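Fimbrial subunit type 1 (Actinomyces oris, PDB 3UXF) builds the shaft of a surface fimbria of this oral bacterium, as its major structural subunit, displayed on the Gram-positive cell wall. Local coordinates at residues L350-L358 with F465-E473; A375-T383 with T400-G408. All blocks are in the same frame, centred on the assembly; numbering follows the deposited sequence.

Interaction 1. Residues L350-L358 with F465-E473; sequences LSKYGKVIL and FRVLAEKAE. Unlike the reference sequence in segment 350-358: Ile357 (reference Val).
Lys352 and Glu473 meet at one end of this contact, their side chains lying side by side and pointing the same way. NZ of Lys352 gives a salt bridge of 2.7 Å to Glu473 OE1, reaching that oxygen on its anti side, 21° out of the carboxylate plane. The lysine runs straight as far as CE and then bends at the last torsion (chi4 -83°), which turns the ammonium group toward the acid; on the way its CD passes Ala469 CB at 3.8 Å. Next along the strand, the helical turn 469-472 sits on bare backbone. Ala472 CB rests against Tyr353 O at 3.6 Å and equally close to Gly354 N, and with no side chain on Gly354 the two backbones come close, the CA atoms of Gly354 and Ala472 lying 4.1 Å apart. CG1 of Val467 packs on the same side of the glycine, beside Ala472, 4.0 Å from Gly354 CA. Beyond this point the contact is wholly apolar: CG2 of Val356 touches Val467 CG2 at 3.6 Å and approaches Phe465 CE2 obliquely at 3.9 Å.

Behind these atoms, the strand is held on both edges, Tyr353 pairing through its backbone with Gly312 and Gly354 with Leu425. Leu468 occupies the N-cap position, and its carbonyl accepts from both Lys471 N and Ala472 N, while Asp429 OD1 takes the amide of Ala469. The lysine also forms a salt bridge with Asp313 and a cation-pi contact with Tyr430. In this prealbumin-like domain the 465-473 connection thus closes over the long strand 344-362. With two carboxylates and an aromatic ring around it, the buried ammonium is likely to stay protonated, its charge balanced locally at the end of the contact away from the apolar Val356 cluster.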
loop_
_atom_site.group_PDB
_atom_site.type_symbol
_atom_site.label_atom_id
_atom_site.label_comp_id
_atom_site.label_asym_id
_atom_site.label_seq_id
_atom_site.Cartn_x
_atom_site.Cartn_y
_atom_site.Cartn_z
ATOM N N LEU A 350 1.613 8.084 -4.294
ATOM C CA LEU A 350 2.053 9.433 -4.644
ATOM C C LEU A 350 0.899 10.334 -5.018
ATOM O O LEU A 350 -0.111 9.877 -5.588
ATOM C CB LEU A 350 2.965 9.398 -5.867
ATOM C CG LEU A 350 4.183 8.484 -5.749
ATOM C CD1 LEU A 350 5.001 8.571 -7.029
ATOM C CD2 LEU A 350 5.032 8.849 -4.559
ATOM N N SER A 351 1.052 11.608 -4.664
ATOM C CA SER A 351 0.281 12.734 -5.223
ATOM C C SER A 351 1.286 13.641 -5.942
ATOM O O SER A 351 2.404 13.849 -5.454
ATOM C CB SER A 351 -0.412 13.527 -4.109
ATOM O OG SER A 351 -1.294 12.720 -3.351
ATOM N N LYS A 352 0.901 14.148 -7.115
ATOM C CA LYS A 352 1.838 14.929 -7.944
ATOM C C LYS A 352 1.249 16.302 -8.262
ATOM O O LYS A 352 0.204 16.400 -8.891
ATOM C CB LYS A 352 2.178 14.156 -9.227
ATOM C CG LYS A 352 2.816 12.817 -8.960
ATOM C CD LYS A 352 3.021 12.076 -10.289
ATOM C CE LYS A 352 3.638 10.703 -10.041
ATOM N NZ LYS A 352 5.128 10.789 -9.887
ATOM N N TYR A 353 1.936 17.355 -7.826
ATOM C CA TYR A 353 1.481 18.739 -7.985
ATOM C C TYR A 353 2.491 19.511 -8.807
ATOM O O TYR A 353 3.707 19.392 -8.598
ATOM C CB TYR A 353 1.327 19.421 -6.595
ATOM C CG TYR A 353 0.097 19.015 -5.827
ATOM C CD1 TYR A 353 0.105 17.899 -4.989
ATOM C CD2 TYR A 353 -1.096 19.713 -5.977
ATOM C CE1 TYR A 353 -1.044 17.497 -4.305
ATOM C CE2 TYR A 353 -2.240 19.336 -5.298
ATOM C CZ TYR A 353 -2.214 18.233 -4.466
ATOM O OH TYR A 353 -3.331 17.848 -3.763
ATOM N N GLY A 354 1.985 20.302 -9.750
ATOM C CA GLY A 354 2.866 21.065 -10.627
ATOM C C GLY A 354 2.684 22.572 -10.542
ATOM O O GLY A 354 1.619 23.091 -10.219
ATOM N N LYS A 355 3.757 23.286 -10.838
ATOM C CA LYS A 355 3.718 24.742 -10.989
ATOM C C LYS A 355 3.226 25.099 -12.369
ATOM O O LYS A 355 3.593 24.426 -13.330
ATOM C CB LYS A 355 5.152 25.258 -10.828
ATOM C CG LYS A 355 5.295 26.749 -11.170
ATOM C CD LYS A 355 6.756 27.280 -11.003
ATOM C CE LYS A 355 7.371 26.859 -9.673
ATOM N NZ LYS A 355 6.879 27.707 -8.558
ATOM N N VAL A 356 2.396 26.138 -12.485
ATOM C CA VAL A 356 2.037 26.683 -13.782
ATOM C C VAL A 356 2.638 28.071 -13.864
ATOM O O VAL A 356 2.487 28.863 -12.936
ATOM C CB VAL A 356 0.506 26.795 -13.927
ATOM C CG1 VAL A 356 0.146 27.514 -15.196
ATOM C CG2 VAL A 356 -0.115 25.368 -13.882
ATOM N N ILE A 357 3.347 28.372 -14.949
ATOM C CA ILE A 357 3.789 29.755 -15.174
ATOM C C ILE A 357 2.937 30.333 -16.289
ATOM O O ILE A 357 2.969 29.810 -17.410
ATOM C CB ILE A 357 5.278 29.851 -15.556
ATOM C CG1 ILE A 357 6.135 29.319 -14.418
ATOM C CG2 ILE A 357 5.651 31.299 -15.775
ATOM C CD1 ILE A 357 7.638 29.144 -14.787
ATOM N N LEU A 358 2.156 31.371 -15.981
ATOM C CA LEU A 358 1.269 31.970 -16.961
ATOM C C LEU A 358 1.986 33.197 -17.504
ATOM O O LEU A 358 2.340 34.095 -16.733
ATOM C CB LEU A 358 -0.037 32.345 -16.259
ATOM C CG LEU A 358 -1.221 32.852 -17.087
ATOM C CD1 LEU A 358 -2.467 32.916 -16.176
ATOM C CD2 LEU A 358 -0.962 34.222 -17.670
ATOM N N PHE A 465 -6.309 23.901 -20.093
ATOM C CA PHE A 465 -4.918 23.445 -20.056
ATOM C C PHE A 465 -4.808 22.266 -19.128
ATOM O O PHE A 465 -5.720 21.992 -18.347
ATOM C CB PHE A 465 -3.968 24.575 -19.601
ATOM C CG PHE A 465 -4.106 24.929 -18.138
ATOM C CD1 PHE A 465 -5.087 25.824 -17.738
ATOM C CD2 PHE A 465 -3.241 24.393 -17.170
ATOM C CE1 PHE A 465 -5.270 26.171 -16.400
ATOM C CE2 PHE A 465 -3.416 24.753 -15.821
ATOM C CZ PHE A 465 -4.413 25.633 -15.436
ATOM N N ARG A 466 -3.701 21.537 -19.236
ATOM C CA ARG A 466 -3.444 20.392 -18.373
ATOM C C ARG A 466 -2.107 20.547 -17.685
ATOM O O ARG A 466 -1.156 21.109 -18.257
ATOM C CB ARG A 466 -3.447 19.099 -19.180
ATOM C CG ARG A 466 -4.841 18.652 -19.561
ATOM C CD ARG A 466 -4.765 17.402 -20.441
ATOM N NE ARG A 466 -6.089 16.845 -20.641
ATOM C CZ ARG A 466 -6.416 16.052 -21.664
ATOM N NH1 ARG A 466 -5.512 15.744 -22.599
ATOM N NH2 ARG A 466 -7.662 15.582 -21.759
ATOM N N VAL A 467 -2.040 20.038 -16.456
ATOM C CA VAL A 467 -0.781 19.827 -15.765
ATOM C C VAL A 467 -0.558 18.340 -15.830
ATOM O O VAL A 467 -1.374 17.563 -15.360
ATOM C CB VAL A 467 -0.861 20.340 -14.288
ATOM C CG1 VAL A 467 0.387 19.920 -13.506
ATOM C CG2 VAL A 467 -0.999 21.867 -14.273
ATOM N N LEU A 468 0.530 17.939 -16.495
ATOM C CA LEU A 468 0.842 16.527 -16.637
ATOM C C LEU A 468 1.855 16.032 -15.630
ATOM O O LEU A 468 2.798 16.738 -15.281
ATOM C CB LEU A 468 1.363 16.274 -18.048
ATOM C CG LEU A 468 0.357 16.647 -19.152
ATOM C CD1 LEU A 468 1.013 16.341 -20.487
ATOM C CD2 LEU A 468 -0.983 15.907 -18.995
ATOM N N ALA A 469 1.650 14.815 -15.154
ATOM C CA ALA A 469 2.539 14.190 -14.183
ATOM C C ALA A 469 3.984 14.231 -14.645
ATOM O O ALA A 469 4.893 14.405 -13.826
ATOM C CB ALA A 469 2.122 12.739 -13.962
ATOM N N GLU A 470 4.205 14.042 -15.945
ATOM C CA GLU A 470 5.587 14.019 -16.440
ATOM C C GLU A 470 6.332 15.295 -16.141
ATOM O O GLU A 470 7.560 15.251 -15.966
ATOM C CB GLU A 470 5.624 13.701 -17.940
ATOM C CG GLU A 470 4.867 14.680 -18.806
ATOM C CD GLU A 470 4.386 14.067 -20.157
ATOM O OE1 GLU A 470 3.439 13.216 -20.188
ATOM O OE2 GLU A 470 4.957 14.465 -21.199
ATOM N N LYS A 471 5.619 16.425 -16.086
ATOM C CA LYS A 471 6.245 17.685 -15.712
ATOM C C LYS A 471 6.218 17.830 -14.200
ATOM O O LYS A 471 7.246 18.142 -13.592
ATOM C CB LYS A 471 5.593 18.883 -16.417
ATOM C CG LYS A 471 5.921 18.912 -17.917
ATOM C CD LYS A 471 5.711 20.291 -18.499
ATOM C CE LYS A 471 6.084 20.341 -19.982
ATOM N NZ LYS A 471 7.493 19.936 -20.217
ATOM N N ALA A 472 5.060 17.608 -13.582
ATOM C CA ALA A 472 4.943 17.870 -12.147
ATOM C C ALA A 472 5.937 17.064 -11.328
ATOM O O ALA A 472 6.557 17.591 -10.407
ATOM C CB ALA A 472 3.508 17.599 -11.661
ATOM N N GLU A 473 6.129 15.797 -11.670
ATOM C CA GLU A 473 6.973 14.947 -10.828
ATOM C C GLU A 473 8.451 15.336 -10.919
ATOM O O GLU A 473 9.230 15.006 -10.032
ATOM C CB GLU A 473 6.788 13.483 -11.214
ATOM C CG GLU A 473 7.467 13.075 -12.532
ATOM C CD GLU A 473 6.864 11.795 -13.121
ATOM O OE1 GLU A 473 5.949 11.234 -12.471
ATOM O OE2 GLU A 473 7.311 11.322 -14.199
#

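Interaction 2. Residues A375-T383 with T400-G408. With CA (calcium ion), chain C.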
loop_
_atom_site.group_PDB
_atom_site.type_symbol
_atom_site.label_atom_id
_atom_site.label_comp_id
_atom_site.label_asym_id
_atom_site.label_seq_id
_atom_site.Cartn_x
_atom_site.Cartn_y
_atom_site.Cartn_z
ATOM N N ALA A 375 -3.246 41.767 -15.428
ATOM C CA ALA A 375 -4.259 40.834 -15.867
ATOM C C ALA A 375 -4.524 39.878 -14.708
ATOM O O ALA A 375 -3.589 39.442 -14.034
ATOM C CB ALA A 375 -3.760 40.036 -17.094
ATOM N N GLN A 376 -5.788 39.580 -14.458
ATOM C CA GLN A 376 -6.144 38.654 -13.364
ATOM C C GLN A 376 -6.830 37.411 -13.897
ATOM O O GLN A 376 -7.587 37.461 -14.884
ATOM C CB GLN A 376 -7.040 39.356 -12.341
ATOM C CG GLN A 376 -6.346 40.582 -11.749
ATOM C CD GLN A 376 -7.053 41.058 -10.516
ATOM O OE1 GLN A 376 -8.272 41.160 -10.475
ATOM N NE2 GLN A 376 -6.280 41.286 -9.464
ATOM N N PHE A 377 -6.565 36.301 -13.234
ATOM C CA PHE A 377 -7.126 35.024 -13.609
ATOM C C PHE A 377 -7.604 34.245 -12.415
ATOM O O PHE A 377 -7.052 34.369 -11.321
ATOM C CB PHE A 377 -6.061 34.197 -14.305
ATOM C CG PHE A 377 -5.607 34.783 -15.595
ATOM C CD1 PHE A 377 -6.179 34.361 -16.792
ATOM C CD2 PHE A 377 -4.586 35.729 -15.624
ATOM C CE1 PHE A 377 -5.756 34.914 -18.044
ATOM C CE2 PHE A 377 -4.158 36.279 -16.853
ATOM C CZ PHE A 377 -4.741 35.857 -18.065
ATOM N N GLN A 378 -8.595 33.403 -12.650
ATOM C CA GLN A 378 -8.975 32.389 -11.676
ATOM C C GLN A 378 -8.937 31.060 -12.419
ATOM O O GLN A 378 -8.832 31.042 -13.653
ATOM C CB GLN A 378 -10.372 32.634 -11.126
ATOM C CG GLN A 378 -10.401 33.982 -10.436
ATOM C CD GLN A 378 -11.614 34.167 -9.560
ATOM O OE1 GLN A 378 -12.761 33.962 -9.992
ATOM N NE2 GLN A 378 -11.372 34.564 -8.305
ATOM N N VAL A 379 -8.988 29.956 -11.666
ATOM C CA VAL A 379 -8.811 28.619 -12.268
ATOM C C VAL A 379 -9.961 27.711 -11.867
ATOM O O VAL A 379 -10.406 27.737 -10.703
ATOM C CB VAL A 379 -7.499 27.952 -11.784
ATOM C CG1 VAL A 379 -7.248 26.630 -12.547
ATOM C CG2 VAL A 379 -6.295 28.928 -11.933
ATOM N N TYR A 380 -10.440 26.894 -12.812
ATOM C CA TYR A 380 -11.484 25.916 -12.525
ATOM C C TYR A 380 -11.051 24.537 -13.038
ATOM O O TYR A 380 -10.212 24.440 -13.936
ATOM C CB TYR A 380 -12.778 26.284 -13.279
ATOM C CG TYR A 380 -13.404 27.596 -12.843
ATOM C CD1 TYR A 380 -12.866 28.797 -13.265
ATOM C CD2 TYR A 380 -14.555 27.618 -12.049
ATOM C CE1 TYR A 380 -13.431 30.008 -12.889
ATOM C CE2 TYR A 380 -15.122 28.838 -11.641
ATOM C CZ TYR A 380 -14.552 30.007 -12.069
ATOM O OH TYR A 380 -15.123 31.212 -11.700
ATOM N N GLU A 381 -11.674 23.491 -12.493
ATOM C CA GLU A 381 -11.729 22.239 -13.241
ATOM C C GLU A 381 -12.795 22.431 -14.309
ATOM O O GLU A 381 -13.762 23.145 -14.075
ATOM C CB GLU A 381 -12.043 21.064 -12.335
ATOM C CG GLU A 381 -10.816 20.675 -11.488
ATOM C CD GLU A 381 -11.049 19.509 -10.547
ATOM O OE1 GLU A 381 -12.161 19.328 -10.024
ATOM O OE2 GLU A 381 -10.098 18.757 -10.323
ATOM N N CYS A 382 -12.604 21.868 -15.500
ATOM C CA CYS A 382 -13.590 22.115 -16.567
ATOM C C CYS A 382 -13.590 20.988 -17.563
ATOM O O CYS A 382 -12.664 20.190 -17.635
ATOM C CB CYS A 382 -13.318 23.425 -17.311
ATOM S SG CYS A 382 -11.697 23.387 -18.151
ATOM N N THR A 383 -14.658 20.970 -18.355
ATOM C CA THR A 383 -14.782 20.032 -19.446
ATOM C C THR A 383 -14.618 20.840 -20.721
ATOM O O THR A 383 -15.341 21.834 -20.936
ATOM C CB THR A 383 -16.175 19.439 -19.416
ATOM O OG1 THR A 383 -16.326 18.667 -18.220
ATOM C CG2 THR A 383 -16.374 18.531 -20.654
ATOM N N THR A 400 -23.532 29.399 -6.562
ATOM C CA THR A 400 -22.541 30.142 -7.327
ATOM C C THR A 400 -21.450 29.181 -7.790
ATOM O O THR A 400 -21.006 28.341 -7.021
ATOM C CB THR A 400 -21.910 31.252 -6.483
ATOM O OG1 THR A 400 -22.903 32.244 -6.188
ATOM C CG2 THR A 400 -20.787 31.921 -7.244
ATOM N N VAL A 401 -21.050 29.273 -9.053
ATOM C CA VAL A 401 -19.967 28.430 -9.565
ATOM C C VAL A 401 -18.621 28.985 -9.078
ATOM O O VAL A 401 -18.195 30.057 -9.505
ATOM C CB VAL A 401 -19.985 28.385 -11.100
ATOM C CG1 VAL A 401 -19.018 27.350 -11.620
ATOM C CG2 VAL A 401 -21.393 28.069 -11.601
ATOM N N ASP A 402 -17.963 28.272 -8.163
ATOM C CA ASP A 402 -16.776 28.816 -7.509
ATOM C C ASP A 402 -15.511 28.322 -8.202
ATOM O O ASP A 402 -15.468 27.169 -8.637
ATOM C CB ASP A 402 -16.680 28.372 -6.052
ATOM C CG ASP A 402 -17.882 28.774 -5.236
ATOM O OD1 ASP A 402 -18.021 29.969 -4.894
ATOM O OD2 ASP A 402 -18.678 27.882 -4.952
ATOM N N PRO A 403 -14.485 29.176 -8.248
ATOM C CA PRO A 403 -13.161 28.776 -8.732
ATOM C C PRO A 403 -12.429 27.975 -7.663
ATOM O O PRO A 403 -12.850 27.872 -6.494
ATOM C CB PRO A 403 -12.458 30.123 -8.953
ATOM C CG PRO A 403 -13.039 31.016 -7.895
ATOM C CD PRO A 403 -14.517 30.607 -7.894
ATOM N N LEU A 404 -11.315 27.385 -8.076
ATOM C CA LEU A 404 -10.476 26.632 -7.160
ATOM C C LEU A 404 -9.675 27.509 -6.217
ATOM O O LEU A 404 -9.191 28.600 -6.580
ATOM C CB LEU A 404 -9.484 25.784 -7.960
ATOM C CG LEU A 404 -10.060 24.734 -8.885
ATOM C CD1 LEU A 404 -8.893 24.150 -9.649
ATOM C CD2 LEU A 404 -10.788 23.638 -8.079
ATOM N N THR A 405 -9.480 26.996 -4.998
ATOM C CA THR A 405 -8.536 27.607 -4.088
ATOM C C THR A 405 -7.243 26.823 -4.218
ATOM O O THR A 405 -7.233 25.599 -4.032
ATOM C CB THR A 405 -9.051 27.503 -2.628
ATOM O OG1 THR A 405 -10.258 28.279 -2.501
ATOM C CG2 THR A 405 -8.010 28.030 -1.627
ATOM N N ILE A 406 -6.175 27.515 -4.603
ATOM C CA ILE A 406 -4.891 26.893 -4.939
ATOM C C ILE A 406 -3.866 27.608 -4.064
ATOM O O ILE A 406 -3.652 28.820 -4.190
ATOM C CB ILE A 406 -4.569 27.169 -6.414
ATOM C CG1 ILE A 406 -5.675 26.600 -7.314
ATOM C CG2 ILE A 406 -3.216 26.592 -6.745
ATOM C CD1 ILE A 406 -5.610 27.128 -8.782
ATOM N N GLY A 407 -3.237 26.866 -3.167
ATOM C CA GLY A 407 -2.276 27.471 -2.251
ATOM C C GLY A 407 -2.918 28.556 -1.400
ATOM O O GLY A 407 -2.258 29.539 -1.046
ATOM N N GLY A 408 -4.196 28.388 -1.089
ATOM C CA GLY A 408 -4.953 29.382 -0.334
ATOM C C GLY A 408 -5.387 30.621 -1.105
ATOM O O GLY A 408 -5.921 31.543 -0.493
HETATM CA CA CA C . -20.689 26.661 -5.564
HETATM O O HOH W 1 -8.799 30.209 -8.863
HETATM O O HOH W 2 -17.814 31.466 -11.787
#
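A calcium-binding loop of the prealbumin-like domain packs here across strand 376-385, the touching parts running 101° apart. Pro403 fills the centre of the crossing. Its CA lies over one face of the Tyr380 ring, 3.8 Å from the centroid, in a CH-pi contact offset toward the rim, while its CG meets the side-chain amide of Gln378, whose NE2 is hydrogen-bonded to Thr411 OG1. Val401 O approaches the edge of the same ring in its plane, and a water joins this carbonyl to Tyr380 OH. Three residues before the proline and one before it, Thr400 O and Asp402 OD2 bind the calcium ion at 2.2 and 2.4 Å; Asp393, Asp395 and Thr398 complete the site. The loop therefore passes from metal ligands straight into its packing on the sheet. There Leu404 N donates a nearly linear bond (173°) to Val379 O at 2.8 Å, and a second water accepts a hydrogen bond from Val379 N and donates one to Leu404 O. Further on, Ile406 extends CD1 against Val379 CB at 3.6 Å, the two side chains crossing at about a right angle, and also touches Ile422 and Leu425 of strand 419-426. Leu404 CD1 lies 4.0 Å from Glu381 N, beside the strand backbone.

How the interactions relate
Both contacts lie in the same prealbumin-like domain, their centres about 16 Å apart, and interaction 2 is nested in the chain between the two segments of interaction 1. Their strands, 344-362 and 376-385, follow one another and face each other across the domain interior: Leu358 CD1 packs on Phe377 CD2 at 3.6 Å, and Phe465 CZ lies 4.2 Å from Val379 CG1. Interaction 1 is almost wholly buried and no backbone hydrogen bond crosses it; its side chains meet one another or rest on the strand backbone. Interaction 2 is only partly buried and mixes apolar packing with a backbone bond, bridging waters and a metal-bound loop. Both touch strand 419-426, where Leu425 meets Phe465 from interaction 1 and Leu404 and Ile406 from interaction 2.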